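Long-range contact in O-succinylhomoserine sulfhydrylase (Mycobacterium tuberculosis, PDB 3NDN), which probably catalyses the pyridoxal-phosphate-dependent formation of L-homocysteine from O-succinyl-L-homoserine and hydrogen sulfide in methionine biosynthesis: residues 80-93 with 262-275. Numbering follows the deposited sequence.
Sequences NPTVSVFEERLRLI and MSAFNAWVLLKGLE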
loop_
_atom_site.group_PDB
_atom_site.type_symbol
_atom_site.label_atom_id
_atom_site.label_comp_id
_atom_site.label_asym_id
_atom_site.label_seq_id
_atom_site.Cartn_x
_atom_site.Cartn_y
_atom_site.Cartn_z
ATOM N N ASN A 80 2.920 -13.737 11.393
ATOM C CA ASN A 80 2.063 -13.355 10.244
ATOM C C ASN A 80 2.591 -14.052 8.957
ATOM O O ASN A 80 3.810 -14.152 8.768
ATOM C CB ASN A 80 2.045 -11.816 10.110
ATOM C CG ASN A 80 1.393 -11.323 8.800
ATOM O OD1 ASN A 80 2.009 -11.375 7.737
ATOM N ND2 ASN A 80 0.149 -10.811 8.894
ATOM N N PRO A 81 1.697 -14.529 8.066
ATOM C CA PRO A 81 2.225 -15.267 6.888
ATOM C C PRO A 81 3.158 -14.489 5.924
ATOM O O PRO A 81 4.118 -15.078 5.405
ATOM C CB PRO A 81 0.968 -15.765 6.176
ATOM C CG PRO A 81 -0.195 -15.075 6.834
ATOM C CD PRO A 81 0.239 -14.709 8.214
ATOM N N THR A 82 2.869 -13.209 5.669
ATOM C CA THR A 82 3.768 -12.356 4.862
ATOM C C THR A 82 5.112 -12.087 5.576
ATOM O O THR A 82 6.197 -12.158 4.958
ATOM C CB THR A 82 3.049 -11.033 4.463
ATOM O OG1 THR A 82 1.809 -11.346 3.822
ATOM C CG2 THR A 82 3.894 -10.167 3.540
ATOM N N VAL A 83 5.051 -11.743 6.869
ATOM C CA VAL A 83 6.259 -11.618 7.672
ATOM C C VAL A 83 7.120 -12.910 7.647
ATOM O O VAL A 83 8.348 -12.835 7.574
ATOM C CB VAL A 83 5.940 -11.132 9.130
ATOM C CG1 VAL A 83 7.221 -11.088 9.994
ATOM C CG2 VAL A 83 5.310 -9.742 9.091
ATOM N N SER A 84 6.480 -14.086 7.700
ATOM C CA SER A 84 7.218 -15.364 7.631
ATOM C C SER A 84 8.014 -15.561 6.325
ATOM O O SER A 84 9.092 -16.170 6.346
ATOM C CB SER A 84 6.263 -16.566 7.828
ATOM O OG SER A 84 5.775 -16.610 9.157
ATOM N N VAL A 85 7.479 -15.069 5.197
ATOM C CA VAL A 85 8.161 -15.178 3.907
ATOM C C VAL A 85 9.439 -14.303 3.913
ATOM O O VAL A 85 10.491 -14.765 3.465
ATOM C CB VAL A 85 7.226 -14.788 2.703
ATOM C CG1 VAL A 85 7.987 -14.789 1.371
ATOM C CG2 VAL A 85 5.993 -15.732 2.620
ATOM N N PHE A 86 9.360 -13.084 4.472
ATOM C CA PHE A 86 10.562 -12.210 4.594
ATOM C C PHE A 86 11.647 -12.882 5.480
ATOM O O PHE A 86 12.836 -12.898 5.105
ATOM C CB PHE A 86 10.218 -10.809 5.183
ATOM C CG PHE A 86 11.427 -10.036 5.649
ATOM C CD1 PHE A 86 12.324 -9.504 4.730
ATOM C CD2 PHE A 86 11.687 -9.868 7.025
ATOM C CE1 PHE A 86 13.458 -8.811 5.155
ATOM C CE2 PHE A 86 12.813 -9.185 7.457
ATOM C CZ PHE A 86 13.710 -8.659 6.530
ATOM N N GLU A 87 11.225 -13.388 6.640
ATOM C CA GLU A 87 12.118 -14.051 7.627
ATOM C C GLU A 87 12.840 -15.248 6.987
ATOM O O GLU A 87 14.060 -15.406 7.140
ATOM C CB GLU A 87 11.345 -14.530 8.861
ATOM C CG GLU A 87 10.909 -13.435 9.860
ATOM C CD GLU A 87 9.894 -13.912 10.913
ATOM O OE1 GLU A 87 9.254 -14.978 10.703
ATOM O OE2 GLU A 87 9.717 -13.213 11.963
ATOM N N GLU A 88 12.091 -16.082 6.269
ATOM C CA GLU A 88 12.685 -17.295 5.685
ATOM C C GLU A 88 13.588 -17.027 4.488
ATOM O O GLU A 88 14.635 -17.679 4.325
ATOM C CB GLU A 88 11.604 -18.333 5.367
ATOM C CG GLU A 88 12.129 -19.632 4.736
ATOM C CD GLU A 88 12.739 -20.611 5.735
ATOM O OE1 GLU A 88 12.833 -20.284 6.954
ATOM O OE2 GLU A 88 13.118 -21.730 5.284
ATOM N N ARG A 89 13.204 -16.070 3.638
ATOM C CA ARG A 89 14.055 -15.666 2.514
ATOM C C ARG A 89 15.419 -15.127 2.990
ATOM O O ARG A 89 16.466 -15.526 2.461
ATOM C CB ARG A 89 13.321 -14.655 1.589
ATOM C CG ARG A 89 14.082 -14.273 0.299
ATOM C CD ARG A 89 13.149 -13.551 -0.718
ATOM N NE ARG A 89 12.118 -14.461 -1.234
ATOM C CZ ARG A 89 11.186 -14.141 -2.140
ATOM N NH1 ARG A 89 10.308 -15.066 -2.534
ATOM N NH2 ARG A 89 11.111 -12.905 -2.640
ATOM N N LEU A 90 15.421 -14.251 4.005
ATOM C CA LEU A 90 16.679 -13.726 4.550
ATOM C C LEU A 90 17.493 -14.850 5.240
ATOM O O LEU A 90 18.714 -14.898 5.110
ATOM C CB LEU A 90 16.423 -12.548 5.543
ATOM C CG LEU A 90 17.631 -11.832 6.181
ATOM C CD1 LEU A 90 18.645 -11.296 5.151
ATOM C CD2 LEU A 90 17.198 -10.721 7.193
ATOM N N ARG A 91 16.810 -15.752 5.941
ATOM C CA ARG A 91 17.466 -16.886 6.628
ATOM C C ARG A 91 18.182 -17.790 5.603
ATOM O O ARG A 91 19.318 -18.237 5.838
ATOM C CB ARG A 91 16.443 -17.711 7.445
ATOM C CG ARG A 91 17.080 -18.802 8.386
ATOM C CD ARG A 91 16.071 -19.930 8.772
ATOM N NE ARG A 91 15.608 -20.719 7.620
ATOM C CZ ARG A 91 16.363 -21.542 6.883
ATOM N NH1 ARG A 91 17.671 -21.702 7.131
ATOM N NH2 ARG A 91 15.811 -22.199 5.860
ATOM N N LEU A 92 17.525 -18.031 4.470
ATOM C CA LEU A 92 18.101 -18.830 3.366
ATOM C C LEU A 92 19.342 -18.175 2.774
ATOM O O LEU A 92 20.348 -18.861 2.577
ATOM C CB LEU A 92 17.077 -19.102 2.252
ATOM C CG LEU A 92 16.030 -20.189 2.583
ATOM C CD1 LEU A 92 14.795 -20.083 1.678
ATOM C CD2 LEU A 92 16.645 -21.598 2.492
ATOM N N ILE A 93 19.268 -16.870 2.499
ATOM C CA ILE A 93 20.436 -16.098 1.972
ATOM C C ILE A 93 21.659 -16.149 2.911
ATOM O O ILE A 93 22.817 -16.288 2.460
ATOM C CB ILE A 93 20.029 -14.624 1.647
ATOM C CG1 ILE A 93 19.069 -14.590 0.438
ATOM C CG2 ILE A 93 21.268 -13.713 1.405
ATOM C CD1 ILE A 93 18.400 -13.220 0.191
ATOM N N MET A 262 7.321 -5.890 13.131
ATOM C CA MET A 262 7.350 -5.504 11.714
ATOM C C MET A 262 5.932 -5.498 11.108
ATOM O O MET A 262 5.120 -6.421 11.323
ATOM C CB MET A 262 8.313 -6.404 10.897
ATOM C CG MET A 262 8.359 -6.056 9.397
ATOM S SD MET A 262 9.414 -7.087 8.358
ATOM C CE MET A 262 11.034 -6.359 8.638
ATOM N N SER A 263 5.621 -4.437 10.370
ATOM C CA SER A 263 4.338 -4.332 9.692
ATOM C C SER A 263 4.325 -5.286 8.472
ATOM O O SER A 263 5.321 -5.411 7.781
ATOM C CB SER A 263 4.102 -2.892 9.252
ATOM O OG SER A 263 3.107 -2.829 8.250
ATOM N N ALA A 264 3.210 -5.970 8.233
ATOM C CA ALA A 264 3.085 -6.823 7.033
ATOM C C ALA A 264 3.268 -6.072 5.703
ATOM O O ALA A 264 3.712 -6.677 4.703
ATOM C CB ALA A 264 1.724 -7.606 7.055
ATOM N N PHE A 265 2.916 -4.778 5.661
ATOM C CA PHE A 265 3.146 -3.966 4.451
ATOM C C PHE A 265 4.673 -3.809 4.232
ATOM O O PHE A 265 5.185 -4.061 3.139
ATOM C CB PHE A 265 2.470 -2.573 4.530
ATOM C CG PHE A 265 2.775 -1.683 3.346
ATOM C CD1 PHE A 265 1.993 -1.749 2.192
ATOM C CD2 PHE A 265 3.880 -0.812 3.363
ATOM C CE1 PHE A 265 2.279 -0.945 1.082
ATOM C CE2 PHE A 265 4.173 -0.014 2.281
ATOM C CZ PHE A 265 3.382 -0.078 1.118
ATOM N N ASN A 266 5.390 -3.431 5.287
ATOM C CA ASN A 266 6.856 -3.279 5.217
ATOM C C ASN A 266 7.523 -4.618 4.825
ATOM O O ASN A 266 8.480 -4.636 4.059
ATOM C CB ASN A 266 7.436 -2.766 6.555
ATOM C CG ASN A 266 7.059 -1.312 6.851
ATOM O OD1 ASN A 266 5.966 -0.840 6.490
ATOM N ND2 ASN A 266 7.959 -0.597 7.518
ATOM N N ALA A 267 6.990 -5.723 5.345
ATOM C CA ALA A 267 7.523 -7.068 5.067
ATOM C C ALA A 267 7.441 -7.385 3.564
ATOM O O ALA A 267 8.364 -7.974 2.997
ATOM C CB ALA A 267 6.753 -8.138 5.886
ATOM N N TRP A 268 6.339 -6.990 2.932
ATOM C CA TRP A 268 6.162 -7.150 1.473
ATOM C C TRP A 268 7.210 -6.307 0.711
ATOM O O TRP A 268 7.894 -6.824 -0.196
ATOM C CB TRP A 268 4.731 -6.770 1.070
ATOM C CG TRP A 268 4.455 -6.734 -0.417
ATOM C CD1 TRP A 268 4.212 -7.804 -1.240
ATOM C CD2 TRP A 268 4.368 -5.568 -1.240
ATOM N NE1 TRP A 268 3.972 -7.371 -2.525
ATOM C CE2 TRP A 268 4.077 -6.004 -2.558
ATOM C CE3 TRP A 268 4.523 -4.191 -0.995
ATOM C CZ2 TRP A 268 3.918 -5.111 -3.630
ATOM C CZ3 TRP A 268 4.362 -3.298 -2.059
ATOM C CH2 TRP A 268 4.067 -3.767 -3.366
ATOM N N VAL A 269 7.360 -5.042 1.097
ATOM C CA VAL A 269 8.391 -4.175 0.487
ATOM C C VAL A 269 9.811 -4.804 0.542
ATOM O O VAL A 269 10.526 -4.864 -0.481
ATOM C CB VAL A 269 8.403 -2.736 1.090
ATOM C CG1 VAL A 269 9.582 -1.916 0.502
ATOM C CG2 VAL A 269 7.075 -2.024 0.825
ATOM N N LEU A 270 10.184 -5.300 1.725
ATOM C CA LEU A 270 11.506 -5.847 1.970
ATOM C C LEU A 270 11.777 -7.201 1.300
ATOM O O LEU A 270 12.862 -7.408 0.802
ATOM C CB LEU A 270 11.799 -5.907 3.482
ATOM C CG LEU A 270 11.769 -4.550 4.207
ATOM C CD1 LEU A 270 12.008 -4.705 5.714
ATOM C CD2 LEU A 270 12.782 -3.562 3.612
ATOM N N LEU A 271 10.809 -8.125 1.309
ATOM C CA LEU A 271 10.988 -9.435 0.655
ATOM C C LEU A 271 11.130 -9.321 -0.873
ATOM O O LEU A 271 11.841 -10.126 -1.506
ATOM C CB LEU A 271 9.831 -10.419 1.053
ATOM C CG LEU A 271 8.403 -10.251 0.513
ATOM C CD1 LEU A 271 8.235 -10.953 -0.902
ATOM C CD2 LEU A 271 7.344 -10.807 1.478
ATOM N N LYS A 272 10.482 -8.315 -1.468
ATOM C CA LYS A 272 10.614 -8.081 -2.889
ATOM C C LYS A 272 11.979 -7.384 -3.122
ATOM O O LYS A 272 12.619 -7.615 -4.135
ATOM C CB LYS A 272 9.449 -7.226 -3.435
ATOM C CG LYS A 272 8.045 -7.888 -3.334
ATOM C CD LYS A 272 7.956 -9.246 -4.086
ATOM C CE LYS A 272 7.776 -9.063 -5.582
ATOM N NZ LYS A 272 7.706 -10.386 -6.315
ATOM N N GLY A 273 12.433 -6.584 -2.160
ATOM C CA GLY A 273 13.806 -5.985 -2.266
ATOM C C GLY A 273 14.907 -7.053 -2.270
ATOM O O GLY A 273 15.964 -6.888 -2.904
ATOM N N LEU A 274 14.661 -8.155 -1.567
ATOM C CA LEU A 274 15.663 -9.230 -1.456
ATOM C C LEU A 274 15.898 -9.936 -2.815
ATOM O O LEU A 274 16.965 -10.509 -3.056
ATOM C CB LEU A 274 15.262 -10.234 -0.375
ATOM C CG LEU A 274 15.446 -9.827 1.104
ATOM C CD1 LEU A 274 14.834 -10.919 1.988
ATOM C CD2 LEU A 274 16.931 -9.589 1.469
ATOM N N GLU A 275 14.925 -9.842 -3.715
ATOM C CA GLU A 275 15.058 -10.457 -5.070
ATOM C C GLU A 275 16.171 -9.822 -5.913
ATOM O O GLU A 275 16.817 -10.508 -6.713
ATOM C CB GLU A 275 13.753 -10.391 -5.841
ATOM C CG GLU A 275 12.592 -11.176 -5.181
ATOM C CD GLU A 275 11.292 -11.154 -5.968
ATOM O OE1 GLU A 275 11.271 -10.680 -7.140
ATOM O OE2 GLU A 275 10.271 -11.651 -5.417
#
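A single arginine nitrogen, R89 NH2, bridges the C-terminal parts of two helices across a mainly apolar interface, donating to L271 O at 3.1 Å and to E275 OE2 at 3.2 Å. Both acceptors lie at the edge of the guanidinium, about 20° off its plane, and E275 offers its anti lone pair while K272 NZ meets the same oxygen from the syn side. R89 NH1 and K272 NZ also pair with E46, and E275 with K364 and Q232 of the second subunit, which would offset the buried charges. The long arginine suits this place because its methylenes run past L274 in the opposite direction, CG 3.8 Å from L274 CD1. Nearer the N-termini, M262 SD lies obliquely 4.5 Å from the F86 ring centroid, a Met-aromatic contact, with M262 CE 3.5 Å from F86 CE2; L270 CB packs by F86 CE1. L271 is a knob among T82, V85, F86 and R89. Small A267, its CB 3.9 Å from V83 CG2, is consistent with the 8.5 Å approach of the axes. This one knob-into-hole in a helix pair crossing at 33° joins helix 81-94, beside strand 98-102, to the subunit-facing helix 264-273 of a PLP-dependent trans-sulfuration enzyme.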